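Local atomic coordinates of thiamine phosphate pyrophosphorylase (Bacteroides thetaiotaomicron VPI-5482, PDB entry 3CEU), a protein that probably catalyses the coupling of the pyrimidine and thiazole precursors into thiamine phosphate, a step in the biosynthesis of thiamine diphosphate. Residues A[2-7]-A[108-113]; A[6-9]-A[14-17]; A[10-15]-A[177-182]; A[72-77]-A[82-87]; A[156-161]-A[167-172]. All blocks are in the same frame, centred on the assembly; numbering follows the deposited sequence.

Contact 1: residues A[2-7]-A[108-113]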
# COMPACT_ATOMS: atom_id res chain seq x y z
N LYS A 2 0.82 -7.03 7.75
CA LYS A 2 0.76 -5.59 7.51
C LYS A 2 -0.43 -5.21 6.64
O LYS A 2 -0.90 -6.00 5.80
CB LYS A 2 2.06 -5.12 6.84
CG LYS A 2 3.28 -5.16 7.76
CD LYS A 2 4.53 -4.68 7.04
CE LYS A 2 5.72 -4.58 7.99
NZ LYS A 2 5.90 -5.86 8.74
N LEU A 3 -0.94 -4.01 6.86
CA LEU A 3 -2.07 -3.48 6.11
C LEU A 3 -1.61 -2.18 5.45
O LEU A 3 -1.49 -1.14 6.11
CB LEU A 3 -3.26 -3.22 7.03
CG LEU A 3 -4.53 -2.69 6.34
CD1 LEU A 3 -4.91 -3.65 5.21
CD2 LEU A 3 -5.66 -2.55 7.34
N ILE A 4 -1.34 -2.24 4.15
CA ILE A 4 -0.87 -1.09 3.39
C ILE A 4 -2.01 -0.40 2.66
O ILE A 4 -2.88 -1.06 2.07
CB ILE A 4 0.19 -1.52 2.35
CG1 ILE A 4 1.33 -2.27 3.04
CG2 ILE A 4 0.72 -0.30 1.61
CD1 ILE A 4 2.24 -3.03 2.10
N VAL A 5 -2.02 0.93 2.73
CA VAL A 5 -3.04 1.75 2.07
C VAL A 5 -2.43 2.59 0.96
O VAL A 5 -1.40 3.24 1.16
CB VAL A 5 -3.72 2.73 3.07
CG1 VAL A 5 -4.62 3.70 2.31
CG2 VAL A 5 -4.54 1.96 4.11
N VAL A 6 -3.05 2.58 -0.22
CA VAL A 6 -2.56 3.42 -1.31
C VAL A 6 -3.49 4.63 -1.39
O VAL A 6 -4.71 4.49 -1.24
CB VAL A 6 -2.59 2.69 -2.69
CG1 VAL A 6 -1.99 3.61 -3.75
CG2 VAL A 6 -1.82 1.39 -2.64
N THR A 7 -2.91 5.81 -1.58
CA THR A 7 -3.69 7.04 -1.69
C THR A 7 -4.53 6.97 -2.95
O THR A 7 -4.48 5.99 -3.69
CB THR A 7 -2.81 8.30 -1.87
OG1 THR A 7 -2.12 8.20 -3.12
CG2 THR A 7 -1.82 8.47 -0.74
N TYR A 108 14.07 -6.70 -3.93
CA TYR A 108 13.32 -5.59 -3.38
C TYR A 108 13.07 -5.85 -1.91
O TYR A 108 13.19 -6.98 -1.45
CB TYR A 108 11.99 -5.43 -4.12
CG TYR A 108 12.15 -5.03 -5.57
CD1 TYR A 108 12.33 -3.69 -5.93
CD2 TYR A 108 12.17 -5.99 -6.57
CE1 TYR A 108 12.53 -3.33 -7.25
CE2 TYR A 108 12.37 -5.63 -7.90
CZ TYR A 108 12.55 -4.30 -8.23
OH TYR A 108 12.76 -3.94 -9.54
N ASP A 109 12.72 -4.80 -1.18
CA ASP A 109 12.42 -4.94 0.24
C ASP A 109 11.13 -5.74 0.36
O ASP A 109 10.93 -6.49 1.31
CB ASP A 109 12.30 -3.57 0.87
CG ASP A 109 13.63 -2.87 0.94
OD1 ASP A 109 14.45 -3.26 1.80
OD2 ASP A 109 13.88 -1.95 0.14
N TYR A 110 10.27 -5.55 -0.64
CA TYR A 110 9.01 -6.27 -0.76
C TYR A 110 8.38 -5.91 -2.07
O TYR A 110 8.71 -4.88 -2.65
CB TYR A 110 8.02 -5.98 0.38
CG TYR A 110 7.51 -4.56 0.56
CD1 TYR A 110 6.76 -3.92 -0.43
CD2 TYR A 110 7.67 -3.90 1.77
CE1 TYR A 110 6.19 -2.65 -0.20
CE2 TYR A 110 7.10 -2.66 2.01
CZ TYR A 110 6.36 -2.04 1.02
OH TYR A 110 5.81 -0.80 1.30
N VAL A 111 7.50 -6.77 -2.57
CA VAL A 111 6.83 -6.51 -3.82
C VAL A 111 5.34 -6.71 -3.66
O VAL A 111 4.88 -7.39 -2.74
CB VAL A 111 7.32 -7.46 -4.94
CG1 VAL A 111 8.84 -7.40 -5.07
CG2 VAL A 111 6.87 -8.88 -4.66
N PHE A 112 4.58 -6.10 -4.57
CA PHE A 112 3.13 -6.23 -4.60
C PHE A 112 2.83 -7.40 -5.53
O PHE A 112 3.64 -7.73 -6.39
CB PHE A 112 2.48 -4.96 -5.19
CG PHE A 112 2.37 -3.82 -4.22
CD1 PHE A 112 2.96 -3.89 -2.97
CD2 PHE A 112 1.67 -2.67 -4.57
CE1 PHE A 112 2.85 -2.84 -2.06
CE2 PHE A 112 1.55 -1.62 -3.66
CZ PHE A 112 2.14 -1.71 -2.41
N MSE A 113 1.68 -8.03 -5.35
CA MSE A 113 1.30 -9.12 -6.24
C MSE A 113 -0.16 -8.88 -6.60
O MSE A 113 -1.01 -8.75 -5.72
CB MSE A 113 1.46 -10.48 -5.56
CG MSE A 113 1.45 -11.64 -6.55
SE MSE A 113 1.25 -13.38 -5.72
CE MSE A 113 0.03 -14.17 -7.01

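Contact 2: residues A[6-9]-A[14-17]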
# COMPACT_ATOMS: atom_id res chain seq x y z
N VAL A 6 -3.05 2.58 -0.22
CA VAL A 6 -2.56 3.42 -1.31
C VAL A 6 -3.49 4.63 -1.39
O VAL A 6 -4.71 4.49 -1.24
CB VAL A 6 -2.59 2.69 -2.69
CG1 VAL A 6 -1.99 3.61 -3.75
CG2 VAL A 6 -1.82 1.39 -2.64
N THR A 7 -2.91 5.81 -1.58
CA THR A 7 -3.69 7.04 -1.69
C THR A 7 -4.53 6.97 -2.95
O THR A 7 -4.48 5.99 -3.69
CB THR A 7 -2.81 8.30 -1.87
OG1 THR A 7 -2.12 8.20 -3.12
CG2 THR A 7 -1.82 8.47 -0.74
N THR A 8 -5.29 8.03 -3.19
CA THR A 8 -6.11 8.16 -4.38
C THR A 8 -5.22 8.79 -5.45
O THR A 8 -4.28 9.52 -5.13
CB THR A 8 -7.30 9.10 -4.13
OG1 THR A 8 -6.86 10.21 -3.34
CG2 THR A 8 -8.41 8.37 -3.40
N PRO A 9 -5.51 8.53 -6.74
CA PRO A 9 -4.71 9.08 -7.83
C PRO A 9 -4.71 10.61 -7.87
O PRO A 9 -3.79 11.22 -8.42
CB PRO A 9 -5.35 8.47 -9.08
CG PRO A 9 -5.97 7.20 -8.57
CD PRO A 9 -6.57 7.65 -7.26
N GLU A 14 -8.70 17.95 2.78
CA GLU A 14 -8.94 17.08 3.93
C GLU A 14 -8.16 15.76 3.84
O GLU A 14 -8.11 15.00 4.81
CB GLU A 14 -10.44 16.80 4.10
CG GLU A 14 -11.17 17.92 4.82
CD GLU A 14 -12.66 17.69 4.92
OE1 GLU A 14 -13.36 17.79 3.88
OE2 GLU A 14 -13.14 17.39 6.04
N GLU A 15 -7.56 15.50 2.68
CA GLU A 15 -6.78 14.28 2.47
C GLU A 15 -5.67 14.14 3.52
O GLU A 15 -5.43 13.04 4.03
CB GLU A 15 -6.16 14.27 1.07
CG GLU A 15 -5.47 12.96 0.71
CD GLU A 15 -4.73 12.99 -0.62
OE1 GLU A 15 -4.26 11.92 -1.05
OE2 GLU A 15 -4.61 14.08 -1.23
N ASP A 16 -5.01 15.25 3.83
CA ASP A 16 -3.94 15.24 4.82
C ASP A 16 -4.46 14.88 6.21
O ASP A 16 -3.79 14.18 6.97
CB ASP A 16 -3.24 16.61 4.87
CG ASP A 16 -4.06 17.68 5.57
OD1 ASP A 16 -5.18 17.98 5.11
OD2 ASP A 16 -3.59 18.22 6.59
N LYS A 17 -5.66 15.35 6.53
CA LYS A 17 -6.28 15.06 7.83
C LYS A 17 -6.65 13.60 7.92
O LYS A 17 -6.43 12.94 8.93
CB LYS A 17 -7.57 15.88 8.02
CG LYS A 17 -7.39 17.27 8.61
CD LYS A 17 -6.69 18.23 7.67
CE LYS A 17 -6.83 19.67 8.16
NZ LYS A 17 -8.26 20.11 8.14
O HOH W 1 -5.59 9.54 -0.59

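Contact 3: residues A[10-15]-A[177-182]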
# COMPACT_ATOMS: atom_id res chain seq x y z
N THR A 10 -5.74 11.22 -7.29
CA THR A 10 -5.86 12.67 -7.28
C THR A 10 -5.84 13.30 -5.88
O THR A 10 -6.12 12.63 -4.89
CB THR A 10 -7.15 13.12 -8.03
OG1 THR A 10 -7.46 14.48 -7.67
CG2 THR A 10 -8.32 12.24 -7.68
N PHE A 11 -5.49 14.59 -5.84
CA PHE A 11 -5.41 15.38 -4.61
C PHE A 11 -6.77 15.95 -4.23
O PHE A 11 -7.53 16.40 -5.09
CB PHE A 11 -4.42 16.55 -4.80
CG PHE A 11 -2.97 16.14 -4.82
CD1 PHE A 11 -2.25 16.05 -3.64
CD2 PHE A 11 -2.34 15.81 -6.01
CE1 PHE A 11 -0.92 15.64 -3.64
CE2 PHE A 11 -1.01 15.39 -6.02
CZ PHE A 11 -0.30 15.30 -4.83
N PHE A 12 -7.09 15.94 -2.94
CA PHE A 12 -8.36 16.50 -2.47
C PHE A 12 -8.24 17.07 -1.05
O PHE A 12 -7.47 16.57 -0.23
CB PHE A 12 -9.47 15.44 -2.52
CG PHE A 12 -9.27 14.27 -1.60
CD1 PHE A 12 -8.41 13.23 -1.95
CD2 PHE A 12 -9.95 14.21 -0.39
CE1 PHE A 12 -8.23 12.14 -1.10
CE2 PHE A 12 -9.78 13.12 0.47
CZ PHE A 12 -8.92 12.09 0.11
N VAL A 13 -9.00 18.12 -0.78
CA VAL A 13 -8.99 18.77 0.53
C VAL A 13 -9.35 17.79 1.63
O VAL A 13 -10.20 16.92 1.45
CB VAL A 13 -9.98 19.95 0.59
CG1 VAL A 13 -9.50 21.08 -0.29
CG2 VAL A 13 -11.36 19.47 0.15
N GLU A 14 -8.70 17.95 2.78
CA GLU A 14 -8.94 17.08 3.93
C GLU A 14 -8.16 15.76 3.84
O GLU A 14 -8.11 15.00 4.81
CB GLU A 14 -10.44 16.80 4.10
CG GLU A 14 -11.17 17.92 4.82
CD GLU A 14 -12.66 17.69 4.92
OE1 GLU A 14 -13.36 17.79 3.88
OE2 GLU A 14 -13.14 17.39 6.04
N GLU A 15 -7.56 15.50 2.68
CA GLU A 15 -6.78 14.28 2.47
C GLU A 15 -5.67 14.14 3.52
O GLU A 15 -5.43 13.04 4.03
CB GLU A 15 -6.16 14.27 1.07
CG GLU A 15 -5.47 12.96 0.71
CD GLU A 15 -4.73 12.99 -0.62
OE1 GLU A 15 -4.26 11.92 -1.05
OE2 GLU A 15 -4.61 14.08 -1.23
N ASN A 177 -13.22 4.90 -1.15
CA ASN A 177 -14.56 4.98 -1.70
C ASN A 177 -15.59 5.22 -0.60
O ASN A 177 -16.76 5.52 -0.88
CB ASN A 177 -14.90 3.69 -2.46
CG ASN A 177 -14.05 3.51 -3.73
OD1 ASN A 177 -13.97 2.41 -4.30
ND2 ASN A 177 -13.42 4.60 -4.18
N LYS A 178 -15.15 5.10 0.66
CA LYS A 178 -16.03 5.30 1.81
C LYS A 178 -16.17 6.77 2.15
O LYS A 178 -16.75 7.13 3.17
CB LYS A 178 -15.48 4.54 3.03
CG LYS A 178 -16.50 3.67 3.74
CD LYS A 178 -17.12 2.66 2.78
CE LYS A 178 -16.16 1.53 2.43
NZ LYS A 178 -16.02 0.55 3.55
N PHE A 179 -15.62 7.63 1.31
CA PHE A 179 -15.72 9.05 1.55
C PHE A 179 -15.94 9.82 0.27
O PHE A 179 -15.21 9.64 -0.70
CB PHE A 179 -14.47 9.57 2.25
CG PHE A 179 -14.45 11.05 2.45
CD1 PHE A 179 -13.66 11.87 1.64
CD2 PHE A 179 -15.22 11.65 3.45
CE1 PHE A 179 -13.63 13.25 1.83
CE2 PHE A 179 -15.20 13.02 3.65
CZ PHE A 179 -14.40 13.83 2.84
N ASP A 180 -16.95 10.68 0.26
CA ASP A 180 -17.22 11.49 -0.91
C ASP A 180 -17.22 12.95 -0.48
O ASP A 180 -18.08 13.38 0.30
CB ASP A 180 -18.57 11.13 -1.53
CG ASP A 180 -18.67 9.68 -1.91
OD1 ASP A 180 -17.70 9.15 -2.52
OD2 ASP A 180 -19.71 9.06 -1.61
N ALA A 181 -16.26 13.70 -0.99
CA ALA A 181 -16.11 15.11 -0.65
C ALA A 181 -17.37 15.93 -0.91
O ALA A 181 -18.04 15.76 -1.92
CB ALA A 181 -14.94 15.70 -1.42
N CYS A 182 -17.67 16.83 0.03
CA CYS A 182 -18.82 17.72 -0.08
C CYS A 182 -20.16 17.02 0.05
O CYS A 182 -21.19 17.68 0.07
CB CYS A 182 -18.80 18.47 -1.41
SG CYS A 182 -17.32 19.42 -1.70

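Contact 4: residues A[72-77]-A[82-87]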
# COMPACT_ATOMS: atom_id res chain seq x y z
N MSE A 72 9.99 6.85 3.50
CA MSE A 72 10.49 5.50 3.72
C MSE A 72 11.31 5.00 2.54
O MSE A 72 12.41 4.48 2.71
CB MSE A 72 9.31 4.57 3.97
CG MSE A 72 9.70 3.15 4.37
SE MSE A 72 8.17 2.08 4.96
CE MSE A 72 8.10 0.81 3.50
N GLY A 73 10.75 5.16 1.33
CA GLY A 73 11.43 4.71 0.13
C GLY A 73 10.59 4.97 -1.13
O GLY A 73 9.69 5.80 -1.12
N ILE A 74 10.89 4.24 -2.20
CA ILE A 74 10.18 4.42 -3.46
C ILE A 74 9.61 3.12 -4.02
O ILE A 74 10.07 2.01 -3.68
CB ILE A 74 11.12 5.02 -4.51
CG1 ILE A 74 12.24 4.02 -4.81
CG2 ILE A 74 11.70 6.32 -3.99
CD1 ILE A 74 13.11 4.40 -5.98
N HIS A 75 8.62 3.25 -4.89
CA HIS A 75 7.98 2.10 -5.53
C HIS A 75 8.11 2.29 -7.02
O HIS A 75 7.45 3.15 -7.60
CB HIS A 75 6.50 2.03 -5.17
CG HIS A 75 5.87 0.72 -5.50
ND1 HIS A 75 6.13 -0.43 -4.79
CD2 HIS A 75 4.98 0.37 -6.47
CE1 HIS A 75 5.43 -1.43 -5.30
NE2 HIS A 75 4.73 -0.97 -6.31
N LEU A 76 8.97 1.51 -7.65
CA LEU A 76 9.16 1.63 -9.09
C LEU A 76 7.88 1.27 -9.84
O LEU A 76 7.16 0.36 -9.44
CB LEU A 76 10.31 0.74 -9.54
CG LEU A 76 11.57 0.92 -8.71
CD1 LEU A 76 12.65 -0.05 -9.18
CD2 LEU A 76 12.06 2.35 -8.80
N ASN A 77 7.61 1.98 -10.92
CA ASN A 77 6.41 1.71 -11.70
C ASN A 77 6.56 2.17 -13.14
O ASN A 77 7.55 2.79 -13.50
CB ASN A 77 5.19 2.36 -11.03
CG ASN A 77 5.28 3.87 -11.02
OD1 ASN A 77 5.03 4.53 -12.04
ND2 ASN A 77 5.64 4.43 -9.88
N SER A 82 12.74 3.52 -12.73
CA SER A 82 14.05 3.35 -12.15
C SER A 82 14.38 4.28 -11.01
O SER A 82 13.98 5.44 -11.00
CB SER A 82 15.11 3.47 -13.26
OG SER A 82 14.75 4.49 -14.17
N GLU A 83 15.12 3.76 -10.05
CA GLU A 83 15.49 4.55 -8.90
C GLU A 83 16.46 5.64 -9.33
O GLU A 83 17.06 5.57 -10.39
CB GLU A 83 16.12 3.66 -7.81
CG GLU A 83 17.29 2.82 -8.29
CD GLU A 83 17.64 1.70 -7.31
OE1 GLU A 83 18.59 0.94 -7.61
OE2 GLU A 83 16.97 1.57 -6.27
N PRO A 84 16.59 6.70 -8.52
CA PRO A 84 17.51 7.78 -8.88
C PRO A 84 18.96 7.27 -8.86
O PRO A 84 19.27 6.31 -8.15
CB PRO A 84 17.23 8.84 -7.82
CG PRO A 84 16.74 8.04 -6.65
CD PRO A 84 15.84 7.03 -7.30
N HIS A 85 19.81 7.92 -9.66
CA HIS A 85 21.23 7.56 -9.81
C HIS A 85 21.78 6.69 -8.69
O HIS A 85 21.82 5.46 -8.82
CB HIS A 85 22.10 8.82 -9.95
CG HIS A 85 22.42 9.19 -11.37
ND1 HIS A 85 23.26 10.24 -11.69
CD2 HIS A 85 22.02 8.65 -12.55
CE1 HIS A 85 23.36 10.33 -13.01
NE2 HIS A 85 22.62 9.38 -13.55
N ASP A 86 22.20 7.30 -7.59
CA ASP A 86 22.75 6.52 -6.50
C ASP A 86 21.83 6.41 -5.30
O ASP A 86 22.23 6.65 -4.16
CB ASP A 86 24.10 7.09 -6.10
CG ASP A 86 25.21 6.60 -6.99
OD1 ASP A 86 25.53 5.39 -6.92
OD2 ASP A 86 25.75 7.41 -7.78
N TYR A 87 20.59 6.04 -5.58
CA TYR A 87 19.57 5.88 -4.55
C TYR A 87 19.99 4.88 -3.49
O TYR A 87 20.62 3.87 -3.78
CB TYR A 87 18.26 5.40 -5.17
CG TYR A 87 17.16 5.16 -4.16
CD1 TYR A 87 16.53 6.23 -3.53
CD2 TYR A 87 16.76 3.86 -3.83
CE1 TYR A 87 15.52 6.02 -2.59
CE2 TYR A 87 15.75 3.64 -2.89
CZ TYR A 87 15.13 4.72 -2.28
OH TYR A 87 14.14 4.51 -1.36

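Contact 5: residues A[156-161]-A[167-172]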
# COMPACT_ATOMS: atom_id res chain seq x y z
N ASP A 156 -14.41 -8.76 3.24
CA ASP A 156 -14.94 -10.10 3.00
C ASP A 156 -13.86 -11.14 2.67
O ASP A 156 -14.06 -12.33 2.93
CB ASP A 156 -15.97 -10.06 1.87
CG ASP A 156 -17.26 -9.39 2.29
OD1 ASP A 156 -18.05 -8.99 1.40
OD2 ASP A 156 -17.50 -9.29 3.52
N ASN A 157 -12.73 -10.69 2.11
CA ASN A 157 -11.64 -11.60 1.74
C ASN A 157 -10.29 -11.31 2.38
O ASN A 157 -9.28 -11.88 1.99
CB ASN A 157 -11.44 -11.58 0.22
CG ASN A 157 -11.20 -10.18 -0.32
OD1 ASN A 157 -10.47 -9.38 0.28
ND2 ASN A 157 -11.81 -9.89 -1.45
N LEU A 158 -10.26 -10.42 3.36
CA LEU A 158 -9.01 -10.08 4.01
C LEU A 158 -8.40 -11.30 4.71
O LEU A 158 -7.22 -11.59 4.55
CB LEU A 158 -9.22 -8.95 5.02
CG LEU A 158 -7.94 -8.28 5.51
CD1 LEU A 158 -7.11 -7.85 4.30
CD2 LEU A 158 -8.28 -7.07 6.39
N LEU A 159 -9.21 -12.02 5.48
CA LEU A 159 -8.72 -13.20 6.19
C LEU A 159 -8.22 -14.28 5.25
O LEU A 159 -7.32 -15.04 5.60
CB LEU A 159 -9.82 -13.79 7.08
CG LEU A 159 -10.23 -12.96 8.31
CD1 LEU A 159 -8.97 -12.59 9.09
CD2 LEU A 159 -10.98 -11.71 7.87
N GLU A 160 -8.81 -14.35 4.06
CA GLU A 160 -8.43 -15.35 3.07
C GLU A 160 -7.03 -15.07 2.52
O GLU A 160 -6.33 -15.98 2.07
CB GLU A 160 -9.46 -15.36 1.93
CG GLU A 160 -9.45 -16.60 1.04
CD GLU A 160 -10.78 -16.79 0.30
OE1 GLU A 160 -11.17 -15.89 -0.48
OE2 GLU A 160 -11.44 -17.84 0.51
N ILE A 161 -6.62 -13.81 2.58
CA ILE A 161 -5.31 -13.43 2.10
C ILE A 161 -4.19 -13.78 3.08
O ILE A 161 -3.15 -14.32 2.67
CB ILE A 161 -5.26 -11.92 1.76
CG1 ILE A 161 -5.90 -11.71 0.38
CG2 ILE A 161 -3.82 -11.41 1.80
CD1 ILE A 161 -5.90 -10.27 -0.08
N GLY A 167 2.60 -11.44 3.41
CA GLY A 167 3.15 -10.62 4.48
C GLY A 167 2.38 -9.32 4.64
O GLY A 167 2.74 -8.47 5.46
N GLY A 168 1.32 -9.14 3.85
CA GLY A 168 0.53 -7.93 3.95
C GLY A 168 -0.56 -7.81 2.91
O GLY A 168 -0.61 -8.56 1.94
N ALA A 169 -1.45 -6.85 3.11
CA ALA A 169 -2.52 -6.64 2.16
C ALA A 169 -2.54 -5.17 1.81
O ALA A 169 -2.33 -4.31 2.67
CB ALA A 169 -3.86 -7.07 2.76
N VAL A 170 -2.77 -4.88 0.53
CA VAL A 170 -2.80 -3.51 0.05
C VAL A 170 -4.20 -3.13 -0.37
O VAL A 170 -4.84 -3.87 -1.11
CB VAL A 170 -1.83 -3.33 -1.13
CG1 VAL A 170 -1.80 -1.88 -1.57
CG2 VAL A 170 -0.45 -3.82 -0.72
N VAL A 171 -4.67 -1.98 0.08
CA VAL A 171 -6.01 -1.56 -0.25
C VAL A 171 -6.05 -0.12 -0.76
O VAL A 171 -5.19 0.70 -0.44
CB VAL A 171 -6.92 -1.68 1.00
CG1 VAL A 171 -6.90 -3.10 1.52
CG2 VAL A 171 -6.45 -0.71 2.08
N LEU A 172 -7.06 0.19 -1.56
CA LEU A 172 -7.20 1.54 -2.07
C LEU A 172 -8.69 1.90 -2.14
O LEU A 172 -9.19 2.66 -1.32
CB LEU A 172 -6.54 1.66 -3.46
CG LEU A 172 -6.09 3.08 -3.87
CD1 LEU A 172 -5.15 3.01 -5.09
CD2 LEU A 172 -7.31 3.92 -4.19

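Contact 1: residues A[2-7]-A[108-113]
Ile4 sends its side chain into the middle of the barrel, where it meets the aromatic residues Tyr110 and Phe112 of a strand across the interior. The backbones stand well apart, 10.3 Å between the CA atoms of Ile4 and Phe112, so long side chains have to bridge the gap. From CB, which points toward strand 110-113, the short branch CG2 stops 4.5 Å from Phe112 CZ. The longer branch continues through CG1 in a nearly straight chain (chi2 166°), and its terminal methyl does the touching. CD1 lies 4.2 Å from Phe112 CE1 and 4.4 Å from Tyr110 CZ, coming obliquely to both rings. The branched isoleucine suits this place because one branch can reach across while the other stays short; its side chain also touches Val170 and Met148. Tyr110 OH is 4.3 Å from Ile4 CD1, but its polar partner is His31 NE2, to which it is hydrogen-bonded, so the hydroxyl is satisfied inside the barrel. The Phe112 ring also meets His31 and His75. Leu3 and Val5 point out of the barrel, whereas Ile4 and Val6 face inward, as expected for alternating residues of one strand. Strands 2-6 and 110-113 are first and sixth of the eight parallel strands, and aliphatic and aromatic side chains meeting across the interior in this way are typical of a closed TIM barrel.

Contact 2: residues A[6-9]-A[14-17]
Glu15 OE1 has two partners: it forms a salt bridge with Lys34 NZ and accepts a hydrogen bond of 2.8 Å from water 1. The same water accepts a bond from Thr8 N, 3.0 Å away, and thus carries the link from the carboxylate to the backbone of the loop after strand 2-6. Glutamate suits the place because its chain is long enough for the span. With CG anti to the backbone N (chi1 -173°) and the rest fully extended, it leaves the first turn of helix 15-24 and carries OE1 to the loop. There OE1 passes 4.0 Å from Thr7 CB and 3.9 Å from Thr8 OG1, both plain packing distances. The two threonine hydroxyls are held elsewhere: Thr7 OG1 is hydrogen-bonded to Arg33 N, and Thr8 OG1 to Thr10 O. Lys34 NZ also bonds to Thr8 O, tying carboxylate and loop backbone together. Water and lysine thus link the first turn of the helix to the loop that follows the strand. Glu15 is buried, and burying a lone negative charge would be costly; the nearby ammonium group and the bound water probably offset much of that cost.

Contact 3: residues A[10-15]-A[177-182]
Two connections at the rim of the barrel meet where Phe12, between strand 2-6 and helix 15-24, touches Phe179, between helix 173-176 and the last helix. The rings make contact through Phe12 CE2 and Phe179 CE1, 4.1 Å apart, and meet obliquely rather than as a stack. For Phe12, a chi1 of 65° sets CG between the backbone N and the carbonyl carbon, folding the ring back along its own loop. One face therefore rests on Glu15 CB, which lies 3.6 Å above the plane over the ring centre. A type II beta turn from Phe12 to Glu15 shapes this loop, closed by Glu15 N bonding to Phe12 O at 3.1 Å. Glu14 takes the positive phi (82°) of the turn's third position and is also the N-cap residue of helix 15-24. Its OE1 lies at the edge of the Phe179 ring, 4.2 Å from CZ, where the ring hydrogens carry slight positive charge. Phenylalanine suits both places because two long rings can span the 11.2 Å between Phe12 CA and Phe179 CA. Both also touch Ile18. The contact joins the loops leading into helices 15-24 and 188-201, neighbours in the helical layer of a TIM barrel.

Contact 4: residues A[72-77]-A[82-87]
Ile74 packs over one face of the Tyr87 ring, its CD1 methyl 4.1 Å from the ring centroid and only 10° off the ring normal. This is a well-aimed CH-pi contact. A chi1 of 65° lays CG1 and CD1 along the ring, and CD1 also reaches Glu83 CB at 3.6 Å and Pro84 CD at 4.0 Å. The rigid proline and the aliphatic base of the glutamate offer the methyl an apolar seat, while the carboxylate lies farther out. At the other end of the ring, Tyr87 OH comes in close to the strand, 3.1 Å from Gly73 CA. Glycine fits here, having no side chain to stand in the way of the hydroxyl, which is hydrogen-bonded to His90 O. Two residues beyond Ile74, Leu76 lays CD2 against the loop backbone, 3.6 Å from Glu83 N.

Further out, Tyr87 N bonds to Pro84 O at 2.9 Å, which holds the loop in the turn that presents the ring. Phe63 touches Ile74, Leu76 and Pro84, and Lys66 lies against both Ile74 and Tyr87. Beyond the strand end Asn77 ND2 donates to His75 O at 3.2 Å, in the carbonyl plane, and also bonds to His60 O. His75 itself points the other way, into the barrel, toward Ser92 and Ser94. The chain runs from strand 73-75 to strand 90-95 through an irregular connection without a helix, which packs back on the strand: a local departure from the regular beta-alpha alternation of the TIM barrel.

Contact 5: residues A[156-161]-A[167-172]
A chi1 of -165° turns Leu158 CG away from the backbone N, and a chi2 of 52° then swings CD1 toward the barrel wall, 3.7 Å from Ala169 CB. Ile161, almost one helical turn later, has a chi1 of -80°, which leaves CG2 roughly opposite its own backbone N. That methyl approaches Ala169 CB at 4.4 Å and Gly168 O at 4.3 Å. The single methyl of Ala169, directed toward the helix, is thus met by two branched side chains. Small residues suit the strand here: they let the helix come near, with Ile161 CA and Ala169 CA 7.3 Å apart. Leucine and isoleucine on the facing side of the helix fill the interval with hydrocarbon, and all four touching residues are buried. Within the first turn of the helix, Ile161 N bonds to Leu158 O at 3.0 Å. Leu158 is packed further by Met1 and by Leu197 and Leu200 of the C-terminal helix, while Ile161 also reaches Ala149 on the preceding strand. On the strand, Ala169 faces the helices and Val170 the barrel interior. Helix 158-163 lying over strand 168-171, which it precedes, completes the beta-alpha-beta crossover from strand 147-150, the repeating element of TIM barrels.

Starting at the N terminus, strand 2-6 opens contact 1, which closes some hundred residues later on strand 110-113 and spans the barrel interior. Contact 2 starts from the end of the same strand and closes a short loop at the first helix. Residues 10-15 open contact 3, whose closure at 177-182 comes after that of contact 1, so the two cross. Contact 4 is a short local loop within the spans of both contacts 1 and 3. Contact 5 follows contact 1 in series but falls inside the span of contact 3; its strand 168-171 pairs with strand 2-6 and shuts the barrel. Contact 3 ties the loops leading into the first and last helices together.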